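Local structure of uncharacterized hypothetical protein (Parabacteroides merdae, 4EI0) at residues Y67-P70 against N71-T75; N156-T160 against N161-Y165; F168-E171 against G172-V175. The protein is of unknown function but belongs to the DUF4466 family and is built mainly from antiparallel beta sheets. All coordinates share one frame; numbering follows the deposited sequence.

Interaction 1: residues Y67-P70 against N71-T75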
loop_
_atom_site.group_PDB
_atom_site.type_symbol
_atom_site.label_atom_id
_atom_site.label_comp_id
_atom_site.label_asym_id
_atom_site.label_seq_id
_atom_site.Cartn_x
_atom_site.Cartn_y
_atom_site.Cartn_z
ATOM N N TYR B 67 15.178 16.438 -3.226
ATOM C CA TYR B 67 13.754 16.500 -2.964
ATOM C C TYR B 67 13.214 15.209 -2.332
ATOM O O TYR B 67 13.891 14.190 -2.325
ATOM C CB TYR B 67 12.967 16.814 -4.265
ATOM C CG TYR B 67 12.809 15.678 -5.199
ATOM C CD1 TYR B 67 13.890 15.067 -5.738
ATOM C CD2 TYR B 67 11.547 15.207 -5.569
ATOM C CE1 TYR B 67 13.767 14.010 -6.587
ATOM C CE2 TYR B 67 11.408 14.148 -6.437
ATOM C CZ TYR B 67 12.527 13.556 -6.937
ATOM O OH TYR B 67 12.460 12.498 -7.786
ATOM N N PHE B 68 11.987 15.302 -1.799
ATOM C CA PHE B 68 11.150 14.151 -1.494
ATOM C C PHE B 68 10.202 13.995 -2.653
ATOM O O PHE B 68 9.529 14.928 -3.025
ATOM C CB PHE B 68 10.277 14.434 -0.282
ATOM C CG PHE B 68 10.843 14.020 1.029
ATOM C CD1 PHE B 68 11.008 12.674 1.341
ATOM C CD2 PHE B 68 11.059 14.955 2.018
ATOM C CE1 PHE B 68 11.456 12.273 2.595
ATOM C CE2 PHE B 68 11.521 14.556 3.248
ATOM C CZ PHE B 68 11.700 13.215 3.542
ATOM N N ASP B 69 10.108 12.805 -3.212
ATOM C CA ASP B 69 9.088 12.507 -4.192
ATOM C C ASP B 69 7.772 12.528 -3.372
ATOM O O ASP B 69 7.745 12.064 -2.235
ATOM C CB ASP B 69 9.488 11.149 -4.830
ATOM C CG ASP B 69 8.421 10.457 -5.655
ATOM O OD1 ASP B 69 7.230 10.680 -5.512
ATOM O OD2 ASP B 69 8.812 9.538 -6.402
ATOM N N PRO B 70 6.718 13.137 -3.922
ATOM C CA PRO B 70 5.497 13.322 -3.162
ATOM C C PRO B 70 4.618 12.062 -3.090
ATOM O O PRO B 70 3.502 12.134 -2.523
ATOM C CB PRO B 70 4.781 14.469 -3.918
ATOM C CG PRO B 70 5.234 14.295 -5.348
ATOM C CD PRO B 70 6.630 13.748 -5.279
ATOM N N ASN B 71 5.030 10.944 -3.715
ATOM C CA ASN B 71 4.220 9.740 -3.671
ATOM C C ASN B 71 4.643 8.841 -2.548
ATOM O O ASN B 71 5.805 8.663 -2.335
ATOM C CB ASN B 71 4.296 8.951 -4.955
ATOM C CG ASN B 71 3.758 9.727 -6.123
ATOM O OD1 ASN B 71 2.558 9.795 -6.356
ATOM N ND2 ASN B 71 4.652 10.288 -6.883
ATOM N N SER B 72 3.691 8.276 -1.831
ATOM C CA SER B 72 4.021 7.194 -0.940
ATOM C C SER B 72 3.980 5.940 -1.775
ATOM O O SER B 72 3.106 5.767 -2.592
ATOM C CB SER B 72 3.061 7.088 0.242
ATOM O OG SER B 72 3.249 5.864 0.922
ATOM N N TYR B 73 4.970 5.078 -1.564
ATOM C CA TYR B 73 5.117 3.817 -2.281
ATOM C C TYR B 73 4.635 2.715 -1.368
ATOM O O TYR B 73 5.336 2.362 -0.459
ATOM C CB TYR B 73 6.606 3.625 -2.685
ATOM C CG TYR B 73 6.936 4.591 -3.828
ATOM C CD1 TYR B 73 6.678 4.233 -5.152
ATOM C CD2 TYR B 73 7.391 5.861 -3.576
ATOM C CE1 TYR B 73 6.899 5.132 -6.179
ATOM C CE2 TYR B 73 7.611 6.760 -4.590
ATOM C CZ TYR B 73 7.356 6.382 -5.900
ATOM O OH TYR B 73 7.511 7.293 -6.916
ATOM N N TYR B 74 3.434 2.197 -1.628
ATOM C CA TYR B 74 2.865 1.054 -0.954
ATOM C C TYR B 74 3.240 -0.189 -1.818
ATOM O O TYR B 74 3.659 -0.047 -2.956
ATOM C CB TYR B 74 1.313 1.229 -0.779
ATOM C CG TYR B 74 0.958 2.450 0.061
ATOM C CD1 TYR B 74 1.161 2.449 1.440
ATOM C CD2 TYR B 74 0.516 3.611 -0.527
ATOM C CE1 TYR B 74 0.885 3.559 2.210
ATOM C CE2 TYR B 74 0.242 4.729 0.237
ATOM C CZ TYR B 74 0.404 4.683 1.608
ATOM O OH TYR B 74 0.244 5.844 2.337
ATOM N N THR B 75 3.221 -1.370 -1.248
ATOM C CA THR B 75 3.610 -2.579 -1.989
ATOM C C THR B 75 2.393 -3.433 -2.165
ATOM O O THR B 75 1.687 -3.630 -1.206
ATOM C CB THR B 75 4.643 -3.398 -1.201
ATOM O OG1 THR B 75 5.805 -2.604 -0.982
ATOM C CG2 THR B 75 5.062 -4.635 -1.969
HETATM O O HOH W 1 8.246 9.344 -2.368
#

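Interaction 2: residues N156-T160 against N161-Y165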
loop_
_atom_site.group_PDB
_atom_site.type_symbol
_atom_site.label_atom_id
_atom_site.label_comp_id
_atom_site.label_asym_id
_atom_site.label_seq_id
_atom_site.Cartn_x
_atom_site.Cartn_y
_atom_site.Cartn_z
ATOM N N ASN B 156 29.167 8.162 -21.369
ATOM C CA ASN B 156 28.648 8.124 -22.721
ATOM C C ASN B 156 29.035 9.298 -23.560
ATOM O O ASN B 156 28.193 9.942 -24.149
ATOM C CB ASN B 156 27.129 7.922 -22.673
ATOM C CG ASN B 156 26.749 6.679 -21.883
ATOM O OD1 ASN B 156 25.999 6.757 -20.904
ATOM N ND2 ASN B 156 27.326 5.544 -22.247
ATOM N N LEU B 157 30.335 9.548 -23.647
ATOM C CA LEU B 157 30.868 10.611 -24.482
ATOM C C LEU B 157 31.249 10.064 -25.857
ATOM O O LEU B 157 31.732 8.954 -25.978
ATOM C CB LEU B 157 32.102 11.238 -23.837
ATOM C CG LEU B 157 31.759 11.904 -22.512
ATOM C CD1 LEU B 157 32.874 11.791 -21.494
ATOM C CD2 LEU B 157 31.361 13.346 -22.774
ATOM N N SER B 158 31.093 10.889 -26.884
ATOM C CA SER B 158 31.335 10.492 -28.241
ATOM C C SER B 158 32.745 10.824 -28.693
ATOM O O SER B 158 33.220 11.934 -28.549
ATOM C CB SER B 158 30.274 11.134 -29.155
ATOM O OG SER B 158 30.595 10.917 -30.496
ATOM N N VAL B 159 33.408 9.838 -29.275
ATOM C CA VAL B 159 34.751 9.982 -29.756
ATOM C C VAL B 159 34.763 9.530 -31.206
ATOM O O VAL B 159 34.217 8.486 -31.551
ATOM C CB VAL B 159 35.736 9.192 -28.866
ATOM C CG1 VAL B 159 37.116 9.196 -29.487
ATOM C CG2 VAL B 159 35.755 9.824 -27.445
ATOM N N THR B 160 35.379 10.325 -32.060
ATOM C CA THR B 160 35.450 10.016 -33.475
ATOM C C THR B 160 36.814 10.492 -33.954
ATOM O O THR B 160 37.580 11.104 -33.201
ATOM C CB THR B 160 34.332 10.718 -34.262
ATOM O OG1 THR B 160 34.531 12.133 -34.201
ATOM C CG2 THR B 160 32.968 10.405 -33.674
ATOM N N ASN B 161 37.137 10.240 -35.206
ATOM C CA ASN B 161 38.410 10.713 -35.740
ATOM C C ASN B 161 38.580 12.234 -35.660
ATOM O O ASN B 161 39.702 12.725 -35.573
ATOM C CB ASN B 161 38.595 10.233 -37.181
ATOM C CG ASN B 161 39.091 8.812 -37.236
ATOM O OD1 ASN B 161 40.269 8.527 -36.947
ATOM N ND2 ASN B 161 38.185 7.897 -37.569
ATOM N N ASP B 162 37.468 12.965 -35.681
ATOM C CA ASP B 162 37.505 14.415 -35.533
ATOM C C ASP B 162 37.415 14.854 -34.086
ATOM O O ASP B 162 37.977 15.879 -33.743
ATOM C CB ASP B 162 36.369 15.088 -36.321
ATOM C CG ASP B 162 36.536 14.958 -37.802
ATOM O OD1 ASP B 162 37.658 14.617 -38.267
ATOM O OD2 ASP B 162 35.532 15.220 -38.493
ATOM N N LYS B 163 36.652 14.114 -33.280
ATOM C CA LYS B 163 36.420 14.427 -31.907
ATOM C C LYS B 163 37.288 13.467 -31.130
ATOM O O LYS B 163 36.806 12.528 -30.502
ATOM C CB LYS B 163 34.944 14.247 -31.545
ATOM C CG LYS B 163 34.013 15.198 -32.279
ATOM C CD LYS B 163 32.611 15.139 -31.694
ATOM C CE LYS B 163 31.866 13.918 -32.201
ATOM N NZ LYS B 163 30.472 13.885 -31.668
ATOM N N CYS B 164 38.570 13.751 -31.195
ATOM C CA CYS B 164 39.587 12.801 -30.961
ATOM C C CYS B 164 40.587 13.160 -29.882
ATOM O O CYS B 164 41.505 12.399 -29.678
ATOM C CB CYS B 164 40.349 12.582 -32.284
ATOM S SG CYS B 164 41.203 14.015 -32.970
ATOM N N TYR B 165 40.442 14.287 -29.200
ATOM C CA TYR B 165 41.497 14.728 -28.287
ATOM C C TYR B 165 40.945 14.711 -26.891
ATOM O O TYR B 165 40.113 15.542 -26.549
ATOM C CB TYR B 165 41.981 16.121 -28.687
ATOM C CG TYR B 165 42.605 16.205 -30.032
ATOM C CD1 TYR B 165 43.748 15.502 -30.324
ATOM C CD2 TYR B 165 42.088 17.038 -31.019
ATOM C CE1 TYR B 165 44.342 15.594 -31.569
ATOM C CE2 TYR B 165 42.692 17.147 -32.254
ATOM C CZ TYR B 165 43.806 16.421 -32.537
ATOM O OH TYR B 165 44.404 16.533 -33.769
#

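Interaction 3: residues F168-E171 against G172-V175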
loop_
_atom_site.group_PDB
_atom_site.type_symbol
_atom_site.label_atom_id
_atom_site.label_comp_id
_atom_site.label_asym_id
_atom_site.label_seq_id
_atom_site.Cartn_x
_atom_site.Cartn_y
_atom_site.Cartn_z
ATOM N N PHE B 168 42.126 15.055 -19.592
ATOM C CA PHE B 168 41.743 14.713 -18.234
ATOM C C PHE B 168 42.077 15.852 -17.284
ATOM O O PHE B 168 42.126 15.623 -16.085
ATOM C CB PHE B 168 42.496 13.425 -17.768
ATOM C CG PHE B 168 42.273 12.238 -18.662
ATOM C CD1 PHE B 168 41.125 11.463 -18.554
ATOM C CD2 PHE B 168 43.175 11.932 -19.636
ATOM C CE1 PHE B 168 40.923 10.394 -19.385
ATOM C CE2 PHE B 168 42.976 10.876 -20.483
ATOM C CZ PHE B 168 41.861 10.106 -20.364
ATOM N N LEU B 169 42.208 17.087 -17.780
ATOM C CA LEU B 169 42.701 18.205 -16.933
ATOM C C LEU B 169 41.700 19.256 -16.547
ATOM O O LEU B 169 42.031 20.142 -15.786
ATOM C CB LEU B 169 43.923 18.886 -17.611
ATOM C CG LEU B 169 45.079 17.903 -17.997
ATOM C CD1 LEU B 169 46.311 18.504 -18.686
ATOM C CD2 LEU B 169 45.512 17.158 -16.726
ATOM N N ASN B 170 40.469 19.185 -17.036
ATOM C CA ASN B 170 39.533 20.216 -16.760
ATOM C C ASN B 170 38.911 20.036 -15.364
ATOM O O ASN B 170 38.606 18.921 -14.942
ATOM C CB ASN B 170 38.427 20.239 -17.826
ATOM C CG ASN B 170 38.867 20.819 -19.147
ATOM O OD1 ASN B 170 39.954 21.384 -19.296
ATOM N ND2 ASN B 170 38.009 20.683 -20.135
ATOM N N GLU B 171 38.649 21.146 -14.672
ATOM C CA GLU B 171 37.982 21.137 -13.360
ATOM C C GLU B 171 36.614 20.463 -13.453
ATOM O O GLU B 171 35.795 20.779 -14.331
ATOM C CB GLU B 171 37.602 22.532 -12.836
ATOM C CG GLU B 171 38.511 23.695 -12.624
ATOM C CD GLU B 171 37.640 24.781 -11.962
ATOM O OE1 GLU B 171 37.006 25.660 -12.641
ATOM O OE2 GLU B 171 37.513 24.667 -10.727
ATOM N N GLY B 172 36.330 19.588 -12.519
ATOM C CA GLY B 172 35.003 18.975 -12.448
ATOM C C GLY B 172 34.585 18.127 -13.618
ATOM O O GLY B 172 33.438 17.727 -13.666
ATOM N N GLU B 173 35.502 17.786 -14.525
ATOM C CA GLU B 173 35.158 17.045 -15.743
ATOM C C GLU B 173 36.092 15.853 -15.869
ATOM O O GLU B 173 37.246 16.056 -16.122
ATOM C CB GLU B 173 35.358 17.920 -16.979
ATOM C CG GLU B 173 34.146 18.628 -17.562
ATOM C CD GLU B 173 34.443 19.236 -18.943
ATOM O OE1 GLU B 173 35.193 20.226 -19.027
ATOM O OE2 GLU B 173 33.957 18.711 -19.961
ATOM N N ALA B 174 35.593 14.619 -15.713
ATOM C CA ALA B 174 36.467 13.427 -15.700
ATOM C C ALA B 174 37.291 13.326 -16.973
ATOM O O ALA B 174 38.455 12.954 -16.946
ATOM C CB ALA B 174 35.643 12.155 -15.490
ATOM N N VAL B 175 36.679 13.692 -18.081
ATOM C CA VAL B 175 37.350 13.795 -19.395
ATOM C C VAL B 175 36.606 14.813 -20.188
ATOM O O VAL B 175 35.391 14.994 -19.951
ATOM C CB VAL B 175 37.360 12.448 -20.168
ATOM C CG1 VAL B 175 35.994 12.095 -20.716
ATOM C CG2 VAL B 175 38.396 12.513 -21.274
HETATM O O HOH W 2 38.937 17.035 -18.131
HETATM O O HOH W 3 35.821 22.442 -16.434
#

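Interaction 1: residues Y67-P70 against N71-T75
The ring of Tyr73 receives Asp69 at its edge. Asp69 CG and a bound water both lie in the ring plane there, and the carboxylate plane stands 85° to the ring. Arg111 makes a cation-pi contact with the same ring. The amide of Asn71 is also turned steeply against the carboxylate, by 82°. On one face of Tyr74 sits Ser72 OG, offset toward the rim; that hydroxyl is also bonded to Thr109 N. Tyr74 also stacks on Tyr74 of the second subunit.

The Asp69 carboxylate accepts from both Asn71 and Tyr73. Its CG is anti to its own backbone N (chi1 166°), and the group reaches forward along the chain. Asp69 OD1 accepts from Asn71 N at 2.9 Å, which makes an Asx turn. The turn falls at the break in strand 67-75, which runs between strands 107-115 and 81-85 in an antiparallel sheet. Asp69 OD1 also accepts from Asn71 ND2 at 2.9 Å, through its syn lone pair. The backbone donor comes from the anti side instead, tilted out of the carboxylate plane. Asp69 OD2 accepts from Tyr73 OH at 2.6 Å, on its syn side and again out of plane. Three donors therefore fix the rotation of the carboxylate. The water bridges the backbone on the two sides of Pro70, donating to Asp69 O at 2.8 Å and to Asn71 O at 2.5 Å.

Interaction 2: residues N156-T160 against N161-Y165
Hydrogen bonds to Thr160 and Ser158 carry most of this contact, where the chain leaves strand 152-159 and turns before strand 165-167. The Thr160 hydroxyl oxygen is the centre. Lys163 N donates to Thr160 OG1 at 3.0 Å, with an angle of 153° at the hydrogen. Asp162 N adds a weak bond to the same Thr160 OG1 at 3.4 Å, as in an ST turn. Thr160 chi1 is 65°, which sets OG1 between the backbone N and the carbonyl carbon and aims it at these amides. On the backbone, Thr160 N donates to Lys163 O at 3.1 Å. The donor lies above the carbonyl plane of Lys163, so the bond uses no lone-pair direction.

The Lys163 side chain makes the other side-chain bond. It bends at chi3 (-79°) and runs back past Thr160, so that Lys163 NZ donates to Ser158 OG at 3.2 Å. Ser158 OG has a stronger partner in Glu302 OE2.

Apolar and weaker contacts fill in the rest. The CA-H of Val159 points at Lys163 O, 3.4 Å from the CA. Val159 CG1 touches that oxygen too, at 3.5 Å. Thr160 CG2 lies against Lys163 CE, at 4.0 Å. Cys164 CB packs on Thr160 O.

The chemistry is that of a turn closed by its own first side chain. The threonine hydroxyl accepts firmly from Lys163 N and only weakly from Asp162 N. Ser158 OG links the Lys163 ammonium to Glu302, whose charge may help to hold the lysine there.

Interaction 3: residues F168-E171 against G172-V175
Asn170 and Glu173 are the two ends of a type II beta turn, with Glu171 and Gly172 at its corners. The turn forms the tip of the loop between strands 165-167 and 176-178, which are neighbours in one antiparallel sheet. Gly172 takes a positive phi (63°), which suits glycine at the third position of this turn. The backbone bond that closes it, Glu173 N to Asn170 O at 3.3 Å, is weak. Asn170 O has a further donor in Arg309 NH1.

A side-chain bond reinforces the turn. Asn170 and Glu173 run alongside one another, with amide and carboxylate planes 29° apart. CG of Asn170 is beside its backbone N, and this chi1 of -75° sets the amide next to the Glu173 carboxylate. Asn170 ND2 donates to Glu173 OE1 at 3.1 Å. The donor stands above the carboxylate plane and well off it. The first torsion of Glu173 is off a staggered position, while the chain beyond CG is extended and carries OE1 to the amide. Both ends have further partners: Lys192 NZ bonds Asn170 OD1, Tyr178 OH meets Asn170 ND2, and His176 ND1 bonds Glu173 OE2.

A water accepts from Asn170 N at 2.9 Å and donates to Glu173 O at 2.8 Å. It spans the loop just inside the turn. A second water donates to Glu171 O at 2.7 Å.

At the base of the loop, Val175 stands next to Phe168. Val175 CG2 is anti to the backbone N and approaches the ring obliquely, 3.8 Å from Phe168 CE1. Val307 packs against both side chains. Ala174 O is buried without a hydrogen-bonding partner, and it sits at the ring edge, 3.5 Å from Phe168 CD1.

Interaction 1 stands apart, centre to centre about 40 Å from interaction 2 and about 36 Å from interaction 3, on the opposite side of the chain's centre. It is a surface contact, and Tyr74 in it touches the second subunit. Interactions 2 and 3 are partly buried and neither touches another chain. They flank strand 165-167 and meet directly, where the side chains of Leu157 and Val175 pack together. Their chemistry differs. A carboxylate gathers donors in interaction 1, and a threonine hydroxyl does so in interaction 2. Interaction 3 combines an amide-carboxylate bond and waters at its outer end with an aromatic-aliphatic base packed on strand 302-311.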